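Local atomic coordinates of predicted ATPase involved in replication control, Cdc46/Mcm family (Methanopyrus kandleri AV19, PDB entry 3F8T), a protein that is an archaeal relative of the MCM replicative helicases and may bind ATP and single-stranded DNA, as its family does. Residues S24-P29 against V77-R82; V269-T274 against L304-L309; I119-V124 against V139-E144. The protein carries 2 engineered substitutions. All coordinates share one frame; numbering follows the deposited sequence.

Contact 1 (S24-P29 against V77-R82); sequences SRFGLP and VEPALR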
ATOM      1  N   SER A  24      -7.597  45.063   8.751  1.00 32.72           N
ATOM      2  CA  SER A  24      -6.489  46.007   8.918  1.00 32.69           C
ATOM      3  C   SER A  24      -5.462  45.472   9.912  1.00 32.13           C
ATOM      4  O   SER A  24      -4.252  45.507   9.647  1.00 32.33           O
ATOM      5  CB  SER A  24      -7.026  47.365   9.389  1.00 33.33           C
ATOM      6  OG  SER A  24      -5.976  48.309   9.544  1.00 35.86           O
ATOM      7  N   ARG A  25      -5.968  44.971  11.039  1.00 30.93           N
ATOM      8  CA  ARG A  25      -5.180  44.374  12.116  1.00 30.57           C
ATOM      9  C   ARG A  25      -4.277  43.228  11.638  1.00 29.14           C
ATOM     10  O   ARG A  25      -3.171  43.056  12.141  1.00 27.57           O
ATOM     11  CB  ARG A  25      -6.124  43.876  13.221  1.00 31.31           C
ATOM     12  CG  ARG A  25      -5.462  43.517  14.536  1.00 33.92           C
ATOM     13  CD  ARG A  25      -6.346  43.933  15.715  1.00 38.13           C
ATOM     14  NE  ARG A  25      -7.365  42.946  16.091  1.00 42.18           N
ATOM     15  CZ  ARG A  25      -8.689  43.135  16.014  1.00 43.79           C
ATOM     16  NH1 ARG A  25      -9.202  44.273  15.552  1.00 44.80           N
ATOM     17  NH2 ARG A  25      -9.512  42.175  16.397  1.00 44.03           N
ATOM     18  N   PHE A  26      -4.760  42.457  10.661  1.00 27.74           N
ATOM     19  CA  PHE A  26      -4.061  41.270  10.190  1.00 26.69           C
ATOM     20  C   PHE A  26      -3.404  41.466   8.825  1.00 26.26           C
ATOM     21  O   PHE A  26      -2.897  40.517   8.234  1.00 25.99           O
ATOM     22  CB  PHE A  26      -5.038  40.085  10.187  1.00 27.38           C
ATOM     23  CG  PHE A  26      -5.312  39.547  11.556  1.00 27.64           C
ATOM     24  CD1 PHE A  26      -6.387  40.026  12.311  1.00 28.44           C
ATOM     25  CD2 PHE A  26      -4.468  38.591  12.118  1.00 29.58           C
ATOM     26  CE1 PHE A  26      -6.630  39.541  13.584  1.00 28.58           C
ATOM     27  CE2 PHE A  26      -4.705  38.094  13.401  1.00 30.10           C
ATOM     28  CZ  PHE A  26      -5.785  38.568  14.134  1.00 28.34           C
ATOM     29  N   GLY A  27      -3.404  42.711   8.348  1.00 25.75           N
ATOM     30  CA  GLY A  27      -2.743  43.082   7.096  1.00 26.16           C
ATOM     31  C   GLY A  27      -3.421  42.534   5.859  1.00 26.38           C
ATOM     32  O   GLY A  27      -2.747  42.221   4.883  1.00 26.70           O
ATOM     33  N   LEU A  28      -4.752  42.425   5.918  1.00 26.50           N
ATOM     34  CA  LEU A  28      -5.579  41.931   4.812  1.00 27.73           C
ATOM     35  C   LEU A  28      -6.394  43.049   4.185  1.00 28.19           C
ATOM     36  O   LEU A  28      -6.932  43.884   4.909  1.00 28.40           O
ATOM     37  CB  LEU A  28      -6.560  40.859   5.314  1.00 27.29           C
ATOM     38  CG  LEU A  28      -5.947  39.588   5.895  1.00 27.88           C
ATOM     39  CD1 LEU A  28      -7.046  38.709   6.433  1.00 28.09           C
ATOM     40  CD2 LEU A  28      -5.137  38.866   4.817  1.00 27.34           C
ATOM     41  N   PRO A  29      -6.519  43.049   2.849  1.00 29.26           N
ATOM     42  CA  PRO A  29      -7.483  43.959   2.221  1.00 29.80           C
ATOM     43  C   PRO A  29      -8.849  43.652   2.801  1.00 30.45           C
ATOM     44  O   PRO A  29      -9.205  42.476   2.939  1.00 30.46           O
ATOM     45  CB  PRO A  29      -7.441  43.557   0.747  1.00 29.67           C
ATOM     46  CG  PRO A  29      -6.121  42.906   0.560  1.00 29.60           C
ATOM     47  CD  PRO A  29      -5.809  42.221   1.856  1.00 29.23           C
ATOM     48  N   VAL A  77      -4.598  34.757   6.679  1.00 23.24           N
ATOM     49  CA  VAL A  77      -6.063  34.615   6.715  1.00 23.12           C
ATOM     50  C   VAL A  77      -6.541  33.783   7.895  1.00 23.12           C
ATOM     51  O   VAL A  77      -7.458  34.177   8.613  1.00 23.32           O
ATOM     52  CB  VAL A  77      -6.590  34.048   5.388  1.00 23.31           C
ATOM     53  CG1 VAL A  77      -8.118  33.771   5.449  1.00 23.17           C
ATOM     54  CG2 VAL A  77      -6.237  35.005   4.259  1.00 23.09           C
ATOM     55  N   GLU A  78      -5.906  32.638   8.108  1.00 23.41           N
ATOM     56  CA  GLU A  78      -6.331  31.743   9.177  1.00 24.38           C
ATOM     57  C   GLU A  78      -6.436  32.410  10.576  1.00 24.30           C
ATOM     58  O   GLU A  78      -7.446  32.243  11.239  1.00 23.63           O
ATOM     59  CB  GLU A  78      -5.461  30.475   9.185  1.00 25.03           C
ATOM     60  CG  GLU A  78      -6.050  29.306   9.960  1.00 29.17           C
ATOM     61  CD  GLU A  78      -5.609  29.296  11.405  1.00 33.85           C
ATOM     62  OE1 GLU A  78      -4.805  30.174  11.782  1.00 35.03           O
ATOM     63  OE2 GLU A  78      -6.066  28.414  12.168  1.00 37.68           O
ATOM     64  N   PRO A  79      -5.381  33.125  11.055  1.00 24.85           N
ATOM     65  CA  PRO A  79      -5.570  33.797  12.360  1.00 25.09           C
ATOM     66  C   PRO A  79      -6.619  34.914  12.356  1.00 24.86           C
ATOM     67  O   PRO A  79      -7.245  35.175  13.401  1.00 24.95           O
ATOM     68  CB  PRO A  79      -4.177  34.361  12.681  1.00 25.16           C
ATOM     69  CG  PRO A  79      -3.491  34.446  11.396  1.00 26.26           C
ATOM     70  CD  PRO A  79      -4.010  33.306  10.556  1.00 25.01           C
ATOM     71  N   ALA A  80      -6.815  35.568  11.209  1.00 24.14           N
ATOM     72  CA  ALA A  80      -7.876  36.590  11.087  1.00 24.52           C
ATOM     73  C   ALA A  80      -9.242  35.955  11.309  1.00 24.72           C
ATOM     74  O   ALA A  80     -10.077  36.476  12.052  1.00 24.96           O
ATOM     75  CB  ALA A  80      -7.830  37.256   9.723  1.00 23.99           C
ATOM     76  N   LEU A  81      -9.460  34.819  10.650  1.00 25.22           N
ATOM     77  CA  LEU A  81     -10.694  34.057  10.807  1.00 26.58           C
ATOM     78  C   LEU A  81     -10.858  33.559  12.237  1.00 27.40           C
ATOM     79  O   LEU A  81     -11.926  33.694  12.810  1.00 28.13           O
ATOM     80  CB  LEU A  81     -10.754  32.911   9.783  1.00 26.35           C
ATOM     81  CG  LEU A  81     -10.737  33.358   8.315  1.00 26.97           C
ATOM     82  CD1 LEU A  81     -10.891  32.175   7.362  1.00 28.66           C
ATOM     83  CD2 LEU A  81     -11.826  34.418   8.046  1.00 28.62           C
ATOM     84  N   ARG A  82      -9.797  33.013  12.830  1.00 29.16           N
ATOM     85  CA  ARG A  82      -9.859  32.620  14.243  1.00 31.36           C
ATOM     86  C   ARG A  82     -10.298  33.790  15.138  1.00 32.20           C
ATOM     87  O   ARG A  82     -11.124  33.619  16.047  1.00 32.25           O
ATOM     88  CB  ARG A  82      -8.522  32.044  14.720  1.00 31.30           C
ATOM     89  CG  ARG A  82      -8.319  30.569  14.344  1.00 33.01           C
ATOM     90  CD  ARG A  82      -7.208  29.901  15.158  1.00 33.53           C
ATOM     91  NE  ARG A  82      -5.912  30.045  14.503  1.00 37.70           N
ATOM     92  CZ  ARG A  82      -4.986  30.945  14.835  1.00 40.37           C
ATOM     93  NH1 ARG A  82      -3.836  30.996  14.164  1.00 40.28           N
ATOM     94  NH2 ARG A  82      -5.197  31.787  15.843  1.00 42.28           N
TER
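Phe26 lays one face of its ring on the backbone of Ala80, and Leu28, two residues on, reaches the methyl group of the same alanine. Ala80 CA sits 3.8 Å from the centroid of the Phe26 ring and only 7° off its normal, a CH-pi contact made over the middle of the face. The ring comes this close because Ala80 carries nothing beyond CB; that methyl lies over the same face, 3.9 Å from Phe26 CG. At the far end of the ring, Phe26 CE2 touches Pro79 CB at 3.8 Å. Pro79 brings a compact apolar ring, and as it has no N-H to give to the turn before, it suits the kink of helix 74-88 at this point. Leu28 has CG anti to its own carbonyl carbon (chi1 -62°) and forks beyond it: CD1 meets Ala80 CB at 3.7 Å, while CD2 meets Val77 CG2 at 4.1 Å, the two side chains crossing at about a right angle.

The turn that puts both residues on one side is a Schellman motif ending helix 19-25. Gly27, with positive phi, is its C-prime residue, and Gly27 N bonds to Ser24 O. Leu28 also touches Leu33 of helix 30-37 and Trp69 of helix 64-72, so the contact belongs to the helical core of the MCM N-terminal region.

No hydrogen bond passes between 24-29 and 77-82. Here the helix end is held to helix 74-88 by apolar and CH-pi contacts, which depend on the fit of shapes and on burial from water.

Contact 2 (V269-T274 against L304-L309); sequences VDLRRT and LAVDHL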
ATOM      1  N   VAL A 269      14.296  -4.714  -0.100  1.00 18.07           N
ATOM      2  CA  VAL A 269      15.411  -4.868   0.825  1.00 18.30           C
ATOM      3  C   VAL A 269      16.313  -6.040   0.437  1.00 18.30           C
ATOM      4  O   VAL A 269      15.853  -7.087  -0.050  1.00 18.10           O
ATOM      5  CB  VAL A 269      14.978  -5.039   2.318  1.00 17.95           C
ATOM      6  CG1 VAL A 269      14.266  -3.779   2.839  1.00 17.98           C
ATOM      7  CG2 VAL A 269      14.109  -6.302   2.541  1.00 18.05           C
ATOM      8  N   ASP A 270      17.600  -5.845   0.672  1.00 18.30           N
ATOM      9  CA  ASP A 270      18.544  -6.955   0.711  1.00 19.43           C
ATOM     10  C   ASP A 270      18.541  -7.362   2.177  1.00 18.75           C
ATOM     11  O   ASP A 270      19.009  -6.597   3.018  1.00 18.91           O
ATOM     12  CB  ASP A 270      19.924  -6.450   0.275  1.00 18.71           C
ATOM     13  CG  ASP A 270      21.008  -7.513   0.356  1.00 21.06           C
ATOM     14  OD1 ASP A 270      20.867  -8.526   1.066  1.00 19.24           O
ATOM     15  OD2 ASP A 270      22.029  -7.316  -0.317  1.00 24.09           O
ATOM     16  N   LEU A 271      18.007  -8.543   2.492  1.00 18.92           N
ATOM     17  CA  LEU A 271      17.876  -8.965   3.895  1.00 19.84           C
ATOM     18  C   LEU A 271      19.210  -8.932   4.658  1.00 20.66           C
ATOM     19  O   LEU A 271      19.253  -8.631   5.866  1.00 20.58           O
ATOM     20  CB  LEU A 271      17.198 -10.341   4.025  1.00 19.99           C
ATOM     21  CG  LEU A 271      16.663 -10.658   5.435  1.00 21.00           C
ATOM     22  CD1 LEU A 271      15.506  -9.708   5.841  1.00 21.42           C
ATOM     23  CD2 LEU A 271      16.199 -12.090   5.524  1.00 20.53           C
ATOM     24  N   ARG A 272      20.301  -9.211   3.949  1.00 20.76           N
ATOM     25  CA  ARG A 272      21.632  -9.167   4.551  1.00 22.15           C
ATOM     26  C   ARG A 272      22.019  -7.767   5.054  1.00 22.09           C
ATOM     27  O   ARG A 272      22.826  -7.655   5.978  1.00 23.74           O
ATOM     28  CB  ARG A 272      22.681  -9.670   3.557  1.00 21.92           C
ATOM     29  CG  ARG A 272      22.416 -11.096   3.072  1.00 22.28           C
ATOM     30  CD  ARG A 272      23.247 -11.451   1.846  1.00 20.73           C
ATOM     31  NE  ARG A 272      23.213 -10.402   0.824  1.00 20.57           N
ATOM     32  CZ  ARG A 272      23.904 -10.453  -0.317  1.00 21.64           C
ATOM     33  NH1 ARG A 272      24.673 -11.508  -0.580  1.00 21.95           N
ATOM     34  NH2 ARG A 272      23.848  -9.444  -1.184  1.00 20.49           N
ATOM     35  N   ARG A 273      21.450  -6.719   4.452  1.00 22.27           N
ATOM     36  CA  ARG A 273      21.742  -5.334   4.836  1.00 22.19           C
ATOM     37  C   ARG A 273      20.639  -4.718   5.711  1.00 21.91           C
ATOM     38  O   ARG A 273      20.627  -3.509   5.944  1.00 21.86           O
ATOM     39  CB  ARG A 273      21.924  -4.467   3.596  1.00 22.67           C
ATOM     40  CG  ARG A 273      23.027  -4.924   2.644  1.00 24.44           C
ATOM     41  CD  ARG A 273      23.002  -4.062   1.396  1.00 25.27           C
ATOM     42  NE  ARG A 273      24.097  -4.346   0.462  1.00 28.22           N
ATOM     43  CZ  ARG A 273      25.321  -3.813   0.539  1.00 29.32           C
ATOM     44  NH1 ARG A 273      25.648  -2.985   1.527  1.00 30.59           N
ATOM     45  NH2 ARG A 273      26.227  -4.118  -0.380  1.00 29.52           N
ATOM     46  N   THR A 274      19.734  -5.552   6.209  1.00 21.97           N
ATOM     47  CA  THR A 274      18.555  -5.066   6.910  1.00 22.85           C
ATOM     48  C   THR A 274      18.559  -5.546   8.348  1.00 23.07           C
ATOM     49  O   THR A 274      18.468  -6.751   8.612  1.00 23.28           O
ATOM     50  CB  THR A 274      17.267  -5.521   6.182  1.00 22.70           C
ATOM     51  OG1 THR A 274      17.366  -5.154   4.801  1.00 23.31           O
ATOM     52  CG2 THR A 274      16.021  -4.863   6.775  1.00 23.21           C
ATOM     53  N   LEU A 304       6.496  -6.572  -0.713  1.00 15.58           N
ATOM     54  CA  LEU A 304       7.770  -6.507  -0.008  1.00 15.76           C
ATOM     55  C   LEU A 304       8.774  -7.434  -0.706  1.00 16.07           C
ATOM     56  O   LEU A 304       8.673  -8.665  -0.614  1.00 15.16           O
ATOM     57  CB  LEU A 304       7.618  -6.859   1.475  1.00 16.39           C
ATOM     58  CG  LEU A 304       8.948  -6.913   2.250  1.00 14.59           C
ATOM     59  CD1 LEU A 304       9.504  -5.524   2.490  1.00 13.94           C
ATOM     60  CD2 LEU A 304       8.748  -7.675   3.557  1.00 17.22           C
ATOM     61  N   ALA A 305       9.739  -6.833  -1.401  1.00 15.78           N
ATOM     62  CA  ALA A 305      10.752  -7.625  -2.104  1.00 16.66           C
ATOM     63  C   ALA A 305      11.916  -7.894  -1.162  1.00 16.64           C
ATOM     64  O   ALA A 305      12.620  -6.963  -0.746  1.00 17.47           O
ATOM     65  CB  ALA A 305      11.221  -6.907  -3.376  1.00 16.16           C
ATOM     66  N   VAL A 306      12.099  -9.161  -0.809  1.00 16.84           N
ATOM     67  CA  VAL A 306      13.089  -9.549   0.201  1.00 17.26           C
ATOM     68  C   VAL A 306      14.179 -10.346  -0.495  1.00 17.00           C
ATOM     69  O   VAL A 306      14.036 -11.546  -0.700  1.00 16.90           O
ATOM     70  CB  VAL A 306      12.469 -10.385   1.345  1.00 17.20           C
ATOM     71  CG1 VAL A 306      13.542 -10.722   2.389  1.00 18.09           C
ATOM     72  CG2 VAL A 306      11.333  -9.612   2.022  1.00 17.44           C
ATOM     73  N   ASP A 307      15.252  -9.656  -0.869  1.00 17.47           N
ATOM     74  CA  ASP A 307      16.321 -10.270  -1.672  1.00 18.47           C
ATOM     75  C   ASP A 307      17.340 -10.922  -0.738  1.00 19.43           C
ATOM     76  O   ASP A 307      17.514 -10.490   0.408  1.00 19.86           O
ATOM     77  CB  ASP A 307      17.004  -9.213  -2.541  1.00 17.70           C
ATOM     78  CG  ASP A 307      17.653  -9.796  -3.818  1.00 17.58           C
ATOM     79  OD1 ASP A 307      17.641 -11.021  -4.037  1.00 18.26           O
ATOM     80  OD2 ASP A 307      18.154  -8.981  -4.618  1.00 19.40           O
ATOM     81  N   HIS A 308      18.007 -11.958  -1.238  1.00 19.55           N
ATOM     82  CA  HIS A 308      19.049 -12.676  -0.492  1.00 20.56           C
ATOM     83  C   HIS A 308      18.573 -13.244   0.844  1.00 20.92           C
ATOM     84  O   HIS A 308      19.142 -12.941   1.904  1.00 21.64           O
ATOM     85  CB  HIS A 308      20.284 -11.784  -0.318  1.00 20.25           C
ATOM     86  CG  HIS A 308      20.717 -11.137  -1.598  1.00 21.03           C
ATOM     87  ND1 HIS A 308      21.282 -11.849  -2.630  1.00 24.77           N
ATOM     88  CD2 HIS A 308      20.616  -9.860  -2.032  1.00 22.39           C
ATOM     89  CE1 HIS A 308      21.542 -11.029  -3.635  1.00 23.31           C
ATOM     90  NE2 HIS A 308      21.136  -9.819  -3.302  1.00 23.82           N
ATOM     91  N   LEU A 309      17.539 -14.073   0.782  1.00 20.35           N
ATOM     92  CA  LEU A 309      16.960 -14.706   1.963  1.00 21.74           C
ATOM     93  C   LEU A 309      17.859 -15.787   2.597  1.00 22.58           C
ATOM     94  O   LEU A 309      17.637 -16.183   3.745  1.00 22.59           O
ATOM     95  CB  LEU A 309      15.576 -15.294   1.609  1.00 21.12           C
ATOM     96  CG  LEU A 309      14.612 -15.802   2.692  1.00 22.62           C
ATOM     97  CD1 LEU A 309      14.194 -14.677   3.647  1.00 22.62           C
ATOM     98  CD2 LEU A 309      13.383 -16.370   2.018  1.00 22.04           C
TER
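The imidazole of His308 lies between two groups: Arg272 NH2 stands 3.3 Å above the centre of one face, and Asp307 OD1 lies over the centre of the opposite face. The guanidinium of Arg272 is stacked on the ring, with centres 3.7 Å apart and planes at 17°. Its edge is taken by Asp270, gripped side-on: Arg272 NE bonds to Asp270 OD1 at 3.0 Å and uses that oxygen's syn lone pair, while Arg272 NH2 reaches Asp270 OD2 at 2.9 Å, in the guanidinium plane. Arginine suits this place because it can stack and bridge at once. An alanine in place of Asp270 would probably leave the guanidinium without its anionic mate and freer to turn off the ring.

Behind these groups run parallel strands 266-270 and 303-307, neighbours in the five-stranded sheet of the P-loop ATPase fold; strand 303-307 probably corresponds to the Walker B strand of AAA+ relatives. Val269 sits between two rungs, its N bonding to Ala305 O at 2.9 Å and its O accepting from Asp307 N at 2.8 Å. Asp307 OD2 is held by Ser252 and Tyr268. Where strand 266-270 ends, Leu271 N still bonds to Asp307 O, and Leu271 CD2 packs on Leu309 CD1 at 3.8 Å.

Contact 3 (I119-V124 against V139-E144); sequences ISIEGV and VDTGSE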
ATOM      1  N   ILE A 119      -1.980  24.147   1.739  1.00 20.87           N
ATOM      2  CA  ILE A 119      -1.708  23.092   0.773  1.00 20.89           C
ATOM      3  C   ILE A 119      -2.233  21.757   1.295  1.00 21.26           C
ATOM      4  O   ILE A 119      -2.565  21.640   2.479  1.00 20.68           O
ATOM      5  CB  ILE A 119      -0.171  22.951   0.469  1.00 21.25           C
ATOM      6  CG1 ILE A 119       0.573  22.302   1.648  1.00 20.29           C
ATOM      7  CG2 ILE A 119       0.446  24.322   0.097  1.00 20.92           C
ATOM      8  CD1 ILE A 119       1.903  21.685   1.292  1.00 21.09           C
ATOM      9  N   SER A 120      -2.286  20.750   0.418  1.00 22.07           N
ATOM     10  CA  SER A 120      -2.355  19.370   0.907  1.00 22.62           C
ATOM     11  C   SER A 120      -1.129  18.594   0.438  1.00 23.00           C
ATOM     12  O   SER A 120      -0.526  18.921  -0.598  1.00 22.98           O
ATOM     13  CB  SER A 120      -3.658  18.667   0.498  1.00 22.99           C
ATOM     14  OG  SER A 120      -3.570  18.107  -0.795  1.00 24.23           O
ATOM     15  N   ILE A 121      -0.726  17.618   1.245  1.00 23.06           N
ATOM     16  CA  ILE A 121       0.244  16.613   0.820  1.00 22.84           C
ATOM     17  C   ILE A 121      -0.425  15.249   0.881  1.00 22.89           C
ATOM     18  O   ILE A 121      -1.415  15.069   1.592  1.00 22.45           O
ATOM     19  CB  ILE A 121       1.554  16.636   1.670  1.00 23.23           C
ATOM     20  CG1 ILE A 121       1.299  16.340   3.161  1.00 22.95           C
ATOM     21  CG2 ILE A 121       2.274  17.962   1.469  1.00 23.15           C
ATOM     22  CD1 ILE A 121       2.575  16.023   3.975  1.00 23.32           C
ATOM     23  N   GLU A 122       0.116  14.294   0.134  1.00 22.08           N
ATOM     24  CA  GLU A 122      -0.363  12.938   0.216  1.00 22.38           C
ATOM     25  C   GLU A 122       0.814  11.978   0.151  1.00 21.71           C
ATOM     26  O   GLU A 122       1.701  12.128  -0.695  1.00 20.97           O
ATOM     27  CB  GLU A 122      -1.338  12.670  -0.925  1.00 23.25           C
ATOM     28  CG  GLU A 122      -1.997  11.296  -0.890  1.00 26.82           C
ATOM     29  CD  GLU A 122      -2.913  11.108  -2.077  1.00 32.88           C
ATOM     30  OE1 GLU A 122      -2.397  10.994  -3.204  1.00 37.24           O
ATOM     31  OE2 GLU A 122      -4.145  11.106  -1.890  1.00 37.45           O
ATOM     32  N   GLY A 123       0.832  11.016   1.066  1.00 20.35           N
ATOM     33  CA  GLY A 123       1.817   9.950   1.020  1.00 20.09           C
ATOM     34  C   GLY A 123       1.784   9.026   2.217  1.00 18.87           C
ATOM     35  O   GLY A 123       0.773   8.931   2.904  1.00 19.55           O
ATOM     36  N   VAL A 124       2.899   8.343   2.450  1.00 18.59           N
ATOM     37  CA  VAL A 124       2.994   7.287   3.475  1.00 18.26           C
ATOM     38  C   VAL A 124       3.736   7.818   4.684  1.00 18.16           C
ATOM     39  O   VAL A 124       4.787   8.441   4.540  1.00 18.40           O
ATOM     40  CB  VAL A 124       3.696   5.994   2.924  1.00 18.64           C
ATOM     41  CG1 VAL A 124       3.887   4.930   4.030  1.00 17.21           C
ATOM     42  CG2 VAL A 124       2.881   5.390   1.766  1.00 18.70           C
ATOM     43  N   VAL A 139       6.264  12.452   6.605  1.00 20.60           N
ATOM     44  CA  VAL A 139       5.504  11.830   5.515  1.00 20.27           C
ATOM     45  C   VAL A 139       6.292  11.778   4.194  1.00 20.42           C
ATOM     46  O   VAL A 139       6.749  12.811   3.684  1.00 20.67           O
ATOM     47  CB  VAL A 139       4.139  12.573   5.283  1.00 20.27           C
ATOM     48  CG1 VAL A 139       3.368  11.949   4.159  1.00 19.03           C
ATOM     49  CG2 VAL A 139       3.290  12.586   6.561  1.00 19.76           C
ATOM     50  N   ASP A 140       6.408  10.579   3.628  1.00 20.57           N
ATOM     51  CA  ASP A 140       7.022  10.385   2.306  1.00 21.02           C
ATOM     52  C   ASP A 140       5.974  10.692   1.239  1.00 21.62           C
ATOM     53  O   ASP A 140       5.034   9.914   1.035  1.00 21.24           O
ATOM     54  CB  ASP A 140       7.548   8.944   2.175  1.00 21.07           C
ATOM     55  CG  ASP A 140       8.115   8.622   0.778  1.00 23.54           C
ATOM     56  OD1 ASP A 140       8.304   9.528  -0.070  1.00 23.33           O
ATOM     57  OD2 ASP A 140       8.352   7.423   0.535  1.00 27.47           O
ATOM     58  N   THR A 141       6.127  11.833   0.571  1.00 22.00           N
ATOM     59  CA  THR A 141       5.170  12.238  -0.470  1.00 24.13           C
ATOM     60  C   THR A 141       5.583  11.767  -1.876  1.00 25.50           C
ATOM     61  O   THR A 141       4.968  12.137  -2.875  1.00 25.37           O
ATOM     62  CB  THR A 141       4.938  13.765  -0.485  1.00 24.13           C
ATOM     63  OG1 THR A 141       6.174  14.427  -0.737  1.00 24.56           O
ATOM     64  CG2 THR A 141       4.388  14.253   0.843  1.00 23.40           C
ATOM     65  N   GLY A 142       6.614  10.938  -1.948  1.00 26.70           N
ATOM     66  CA  GLY A 142       7.064  10.410  -3.238  1.00 29.15           C
ATOM     67  C   GLY A 142       8.456  10.901  -3.576  1.00 30.69           C
ATOM     68  O   GLY A 142       9.360  10.091  -3.778  1.00 31.86           O
ATOM     69  N   SER A 143       8.643  12.219  -3.635  1.00 31.24           N
ATOM     70  CA  SER A 143       9.968  12.774  -3.950  1.00 32.56           C
ATOM     71  C   SER A 143      10.709  13.338  -2.748  1.00 32.27           C
ATOM     72  O   SER A 143      11.920  13.555  -2.820  1.00 32.39           O
ATOM     73  CB  SER A 143       9.884  13.840  -5.050  1.00 32.71           C
ATOM     74  OG  SER A 143       9.010  13.431  -6.085  1.00 35.73           O
ATOM     75  N   GLU A 144      10.000  13.571  -1.642  1.00 31.27           N
ATOM     76  CA  GLU A 144      10.617  14.151  -0.459  1.00 30.37           C
ATOM     77  C   GLU A 144       9.966  13.642   0.819  1.00 29.42           C
ATOM     78  O   GLU A 144       8.871  13.085   0.787  1.00 28.99           O
ATOM     79  CB  GLU A 144      10.544  15.684  -0.507  1.00 30.81           C
ATOM     80  CG  GLU A 144       9.139  16.263  -0.334  1.00 31.06           C
ATOM     81  CD  GLU A 144       9.112  17.780  -0.332  1.00 31.47           C
ATOM     82  OE1 GLU A 144      10.185  18.409  -0.497  1.00 33.18           O
ATOM     83  OE2 GLU A 144       8.010  18.349  -0.182  1.00 31.49           O
TER
HETATM   84  O   HOH W   1       2.365  13.272  -3.237  1.00 33.30           O
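Val124 and Asp140 form an antiparallel hydrogen-bonded pair, with Val124 N to Asp140 O at 3.0 Å and Asp140 N to Val124 O at 2.8 Å. They belong to the hairpin of strands 118-130 and 134-140 in the OB fold. Next to the pair, Gly123 CA comes within 3.2 Å of Asp140 O in a CA-H...O contact; a CB on this residue would collide with that oxygen, so only glycine fits. The backbones then separate, and a water lies 2.9 Å from both Glu122 O and Thr141 O.

On the side turned to the barrel interior, Ile121 places CG1 between its backbone N and carbonyl carbon (chi1 61°). Its CD1 meets Val139 CB at 4.0 Å, and its CB touches Thr141 CG2 at 3.8 Å. The branched chains of Ile121 and Val139 suit strands, and Thr141 adds its methyl to this layer, which Ile163 of strand 160-168 and Val146 of strand 145-149 continue. Glu122 points away from the hairpin partner and forms a salt bridge with Arg160. Asp140 suits the strand end because its carboxylate can start the turn toward strand 145-149: in an Asx turn, Asp140 OD1 accepts from Gly142 N at 2.9 Å, with the donor above the carboxylate plane, 45° out of it.

From the N terminus the chain meets contact 1 first: it closes a largely helical loop of 47 residues, tying the end of helix 19-25 to helix 74-88. Contact 3 follows, closing a short loop of 14 residues within the hairpin of the OB fold. Contact 2 comes last, its 29-residue loop joining neighbouring strands of the ATPase sheet. The three are in series; none nests or crosses, and none touches another. Contacts 1 and 3 have centres 29 Å apart, contacts 2 and 3 25 Å, and contacts 1 and 2 53 Å. Strand 289-293, within the loop of contact 2, pairs with strand 118-130 of contact 3, linking the OB and ATPase parts.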